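PDB 6OAE: mucin-like protocadherin from Homo sapiens, which probably forms calcium-dependent heterophilic adhesion complexes with CDHR2 between adjacent microvilli, and so controls how microvilli pack on epithelial cells. Local coordinates for residues A46-I49 / L54-N57; L140-M143 / A147-Y150. All coordinates share one frame; numbering follows the deposited sequence.

Contact 1: A46-I49 / L54-N57; sequences AFRI and LFLN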
loop_
_atom_site.group_PDB
_atom_site.type_symbol
_atom_site.label_atom_id
_atom_site.label_comp_id
_atom_site.label_asym_id
_atom_site.label_seq_id
_atom_site.Cartn_x
_atom_site.Cartn_y
_atom_site.Cartn_z
ATOM N N ALA A 46 5.916 -1.178 -21.774
ATOM C CA ALA A 46 4.514 -1.194 -21.299
ATOM C C ALA A 46 3.578 -1.583 -22.444
ATOM O O ALA A 46 2.716 -2.449 -22.221
ATOM C CB ALA A 46 4.161 0.140 -20.688
ATOM N N PHE A 47 3.750 -1.007 -23.636
ATOM C CA PHE A 47 2.766 -1.133 -24.727
ATOM C C PHE A 47 3.380 -1.782 -25.950
ATOM O O PHE A 47 4.611 -1.738 -26.131
ATOM C CB PHE A 47 2.246 0.258 -25.106
ATOM C CG PHE A 47 1.470 0.965 -24.028
ATOM C CD1 PHE A 47 0.126 0.666 -23.809
ATOM C CD2 PHE A 47 2.073 1.916 -23.224
ATOM C CE1 PHE A 47 -0.590 1.317 -22.817
ATOM C CE2 PHE A 47 1.363 2.566 -22.233
ATOM C CZ PHE A 47 0.025 2.272 -22.030
ATOM N N ARG A 48 2.520 -2.320 -26.806
ATOM C CA ARG A 48 2.884 -2.622 -28.204
ATOM C C ARG A 48 1.691 -2.307 -29.078
ATOM O O ARG A 48 0.555 -2.260 -28.575
ATOM C CB ARG A 48 3.336 -4.067 -28.421
ATOM C CG ARG A 48 2.226 -5.110 -28.404
ATOM C CD ARG A 48 2.744 -6.518 -28.675
ATOM N NE ARG A 48 1.608 -7.366 -28.991
ATOM C CZ ARG A 48 0.782 -7.898 -28.100
ATOM N NH1 ARG A 48 0.958 -7.708 -26.799
ATOM N NH2 ARG A 48 -0.228 -8.633 -28.515
ATOM N N ILE A 49 1.974 -2.127 -30.349
ATOM C CA ILE A 49 0.977 -1.970 -31.417
ATOM C C ILE A 49 1.216 -3.097 -32.403
ATOM O O ILE A 49 2.363 -3.247 -32.864
ATOM C CB ILE A 49 1.084 -0.585 -32.062
ATOM C CG1 ILE A 49 0.859 0.519 -31.028
ATOM C CG2 ILE A 49 0.135 -0.488 -33.245
ATOM C CD1 ILE A 49 1.153 1.920 -31.563
ATOM N N LEU A 54 -3.708 -1.287 -29.903
ATOM C CA LEU A 54 -2.808 -0.985 -28.783
ATOM C C LEU A 54 -3.017 -2.055 -27.717
ATOM O O LEU A 54 -4.174 -2.302 -27.320
ATOM C CB LEU A 54 -3.087 0.396 -28.209
ATOM C CG LEU A 54 -2.195 0.817 -27.045
ATOM C CD1 LEU A 54 -0.751 0.939 -27.475
ATOM C CD2 LEU A 54 -2.700 2.112 -26.429
ATOM N N PHE A 55 -1.928 -2.646 -27.285
ATOM C CA PHE A 55 -1.901 -3.677 -26.228
ATOM C C PHE A 55 -1.015 -3.221 -25.074
ATOM O O PHE A 55 -0.061 -2.450 -25.322
ATOM C CB PHE A 55 -1.331 -4.978 -26.786
ATOM C CG PHE A 55 -2.147 -5.667 -27.840
ATOM C CD1 PHE A 55 -1.950 -5.392 -29.190
ATOM C CD2 PHE A 55 -3.069 -6.646 -27.488
ATOM C CE1 PHE A 55 -2.691 -6.049 -30.159
ATOM C CE2 PHE A 55 -3.815 -7.298 -28.463
ATOM C CZ PHE A 55 -3.615 -7.009 -29.794
ATOM N N LEU A 56 -1.340 -3.702 -23.872
ATOM C CA LEU A 56 -0.463 -3.727 -22.676
ATOM C C LEU A 56 0.332 -5.023 -22.738
ATOM O O LEU A 56 -0.326 -6.052 -22.896
ATOM C CB LEU A 56 -1.313 -3.740 -21.398
ATOM C CG LEU A 56 -1.551 -2.431 -20.675
ATOM C CD1 LEU A 56 -2.424 -2.672 -19.456
ATOM C CD2 LEU A 56 -0.237 -1.782 -20.266
ATOM N N ASN A 57 1.668 -5.000 -22.605
ATOM C CA ASN A 57 2.505 -6.236 -22.624
ATOM C C ASN A 57 2.769 -6.721 -21.198
ATOM O O ASN A 57 3.278 -7.856 -21.056
ATOM C CB ASN A 57 3.863 -6.041 -23.301
ATOM C CG ASN A 57 3.753 -5.934 -24.791
ATOM O OD1 ASN A 57 2.767 -6.386 -25.378
ATOM N ND2 ASN A 57 4.754 -5.344 -25.409
#

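Contact 2: L140-M143 / A147-Y150; sequences LQEM and ASDY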
loop_
_atom_site.group_PDB
_atom_site.type_symbol
_atom_site.label_atom_id
_atom_site.label_comp_id
_atom_site.label_asym_id
_atom_site.label_seq_id
_atom_site.Cartn_x
_atom_site.Cartn_y
_atom_site.Cartn_z
ATOM N N LEU A 140 -4.199 -4.198 20.944
ATOM C CA LEU A 140 -3.340 -4.728 22.027
ATOM C C LEU A 140 -4.134 -5.813 22.761
ATOM O O LEU A 140 -5.289 -5.510 23.211
ATOM C CB LEU A 140 -2.955 -3.580 22.949
ATOM C CG LEU A 140 -1.813 -3.887 23.909
ATOM C CD1 LEU A 140 -0.482 -3.918 23.171
ATOM C CD2 LEU A 140 -1.791 -2.863 25.038
ATOM N N GLN A 141 -3.583 -7.021 22.847
ATOM C CA GLN A 141 -4.226 -8.175 23.534
ATOM C C GLN A 141 -3.296 -8.665 24.645
ATOM O O GLN A 141 -2.157 -9.013 24.337
ATOM C CB GLN A 141 -4.524 -9.271 22.520
ATOM C CG GLN A 141 -5.221 -10.480 23.122
ATOM C CD GLN A 141 -5.535 -11.555 22.110
ATOM O OE1 GLN A 141 -5.680 -12.729 22.465
ATOM N NE2 GLN A 141 -5.643 -11.166 20.841
ATOM N N GLU A 142 -3.764 -8.683 25.890
ATOM C CA GLU A 142 -2.916 -9.153 27.014
ATOM C C GLU A 142 -2.571 -10.626 26.770
ATOM O O GLU A 142 -3.446 -11.389 26.315
ATOM C CB GLU A 142 -3.545 -8.920 28.386
ATOM C CG GLU A 142 -4.847 -9.636 28.624
ATOM C CD GLU A 142 -5.417 -9.346 29.996
ATOM O OE1 GLU A 142 -6.087 -10.232 30.532
ATOM O OE2 GLU A 142 -5.171 -8.237 30.529
ATOM N N MET A 143 -1.315 -10.965 27.027
ATOM C CA MET A 143 -0.764 -12.337 26.970
ATOM C C MET A 143 -0.719 -12.882 28.401
ATOM O O MET A 143 -1.035 -14.054 28.586
ATOM C CB MET A 143 0.639 -12.316 26.367
ATOM C CG MET A 143 0.943 -13.510 25.514
ATOM S SD MET A 143 2.717 -13.782 25.400
ATOM C CE MET A 143 3.028 -14.525 27.003
ATOM N N ALA A 147 -2.662 -7.696 32.432
ATOM C CA ALA A 147 -1.733 -6.762 31.748
ATOM C C ALA A 147 -2.492 -5.541 31.202
ATOM O O ALA A 147 -1.983 -4.403 31.346
ATOM C CB ALA A 147 -0.982 -7.481 30.662
ATOM N N SER A 148 -3.665 -5.743 30.607
ATOM C CA SER A 148 -4.471 -4.644 30.020
ATOM C C SER A 148 -5.010 -3.697 31.106
ATOM O O SER A 148 -5.498 -2.653 30.728
ATOM C CB SER A 148 -5.578 -5.158 29.153
ATOM O OG SER A 148 -6.479 -5.932 29.918
ATOM N N ASP A 149 -4.939 -4.048 32.396
ATOM C CA ASP A 149 -5.276 -3.118 33.509
ATOM C C ASP A 149 -4.266 -1.954 33.532
ATOM O O ASP A 149 -4.629 -0.881 33.998
ATOM C CB ASP A 149 -5.269 -3.805 34.882
ATOM C CG ASP A 149 -6.198 -5.008 35.043
ATOM O OD1 ASP A 149 -7.062 -5.225 34.169
ATOM O OD2 ASP A 149 -6.041 -5.725 36.072
ATOM N N TYR A 150 -3.044 -2.146 33.022
ATOM C CA TYR A 150 -1.938 -1.179 33.197
ATOM C C TYR A 150 -1.649 -0.346 31.955
ATOM O O TYR A 150 -1.197 0.761 32.147
ATOM C CB TYR A 150 -0.667 -1.916 33.587
ATOM C CG TYR A 150 -0.781 -2.563 34.938
ATOM C CD1 TYR A 150 -1.283 -3.848 35.056
ATOM C CD2 TYR A 150 -0.421 -1.888 36.097
ATOM C CE1 TYR A 150 -1.399 -4.466 36.291
ATOM C CE2 TYR A 150 -0.526 -2.497 37.344
ATOM C CZ TYR A 150 -1.019 -3.789 37.440
ATOM O OH TYR A 150 -1.148 -4.411 38.656
HETATM O O HOH W 1 -6.957 -7.329 32.489
#

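Contact 1: A46-I49 / L54-N57
Arg48 NH1 gives a hydrogen bond to Asn57 OD1 at 2.7 Å. The acceptor lies in the guanidinium plane. NH1 lies nearly in line with the amide C=O of Asn57, and the N-H...O angle is 159°. The amide and guanidinium planes are almost coplanar. The same guanidinium lies flat on the Phe55 ring, with centres 4.0 Å apart and planes 11° apart. NH2 sits over the middle of the ring, so this is a stacked cation-pi pair. Arg48 reaches it with CG between the backbone N and the carbonyl carbon (chi1 74°) and an extended chain beyond. Gln50 OE1 accepts from Arg48 NE, which further fixes the group's rotation.

The backbones form an antiparallel ladder. Arg48 and Phe55 are a hydrogen-bonded pair, with Arg48 N to Phe55 O at 3.0 Å and Phe55 N to Arg48 O at 2.8 Å. Asn57 N reaches Ala46 O at 2.8 Å, just beyond the strand pairing.

Phe47, Ile49, Leu54 and Leu56 share the sheet face opposite Arg48 and Phe55. Leu54 CD1 touches Phe47 CD1 at 3.8 Å and Ile49 CG1 at 3.9 Å. Leu56 lies alongside Phe47, and Leu56 CD2 is 4.0 Å from Phe47 CE1.

This is the hairpin of strands 47-50 and 53-56 in the first cadherin repeat. Its apolar face packs on strands 67-76 (Leu68, Leu72), 35-38 (Leu38) and 79-91 (Val86, Val88).

Contact 2: L140-M143 / A147-Y150
Glu142, Ser148 and Ala147 carry this contact, in the second cadherin repeat. It joins the end of edge strand 137-142 to the loop that leads into strand 151-155. Glu142 accepts twice from Ser148 through one oxygen. Ser148 N lies 2.9 Å from Glu142 OE2 and meets it nearly along its C-O axis. Ser148 OG donates to the same Glu142 OE2 at 2.7 Å, but from well above the carboxylate plane. The two donors thus come at the oxygen from different directions. The serine hydroxyl sits between its own N and carbonyl carbon (chi1 62°), which places it beside the N-H that shares the acceptor. The other carboxylate oxygen, Glu142 OE1, takes a weak bond from Gly146 N. Nearer the backbone, Glu142 CB rests against Ala147 CB at 3.7 Å. Ala147 also touches Phe177 of strand 174-182, so the loop lies against the sheet here. Replacing Glu142 with an alanine is likely to leave Ser148 N and OG without their shared acceptor and the loop held less firmly to the strand end. Water 1 donates to Glu142 OE2 at 2.8 Å and to Asp149 OD1 at 2.7 Å, bridging the two carboxylates.

How the contacts relate
Contact 1 and contact 2 lie in different cadherin repeats of this two-repeat fragment and share no strand or sheet. Contact 1 closes before contact 2 opens along the chain. Their centres are 55 Å apart, on opposite sides of the chain's centre, and their nearest atoms are about 40 Å apart. Contact 1 joins two strands of a three-stranded antiparallel sheet. Contact 2 joins an outermost strand of a four-stranded mixed sheet to the loop after it. One of the three calcium ions is bound by Glu17 and Asp95 together with Asp131, and so bridges the repeats. Each contact is internal to its own repeat, and calcium binding at the linker joins the two.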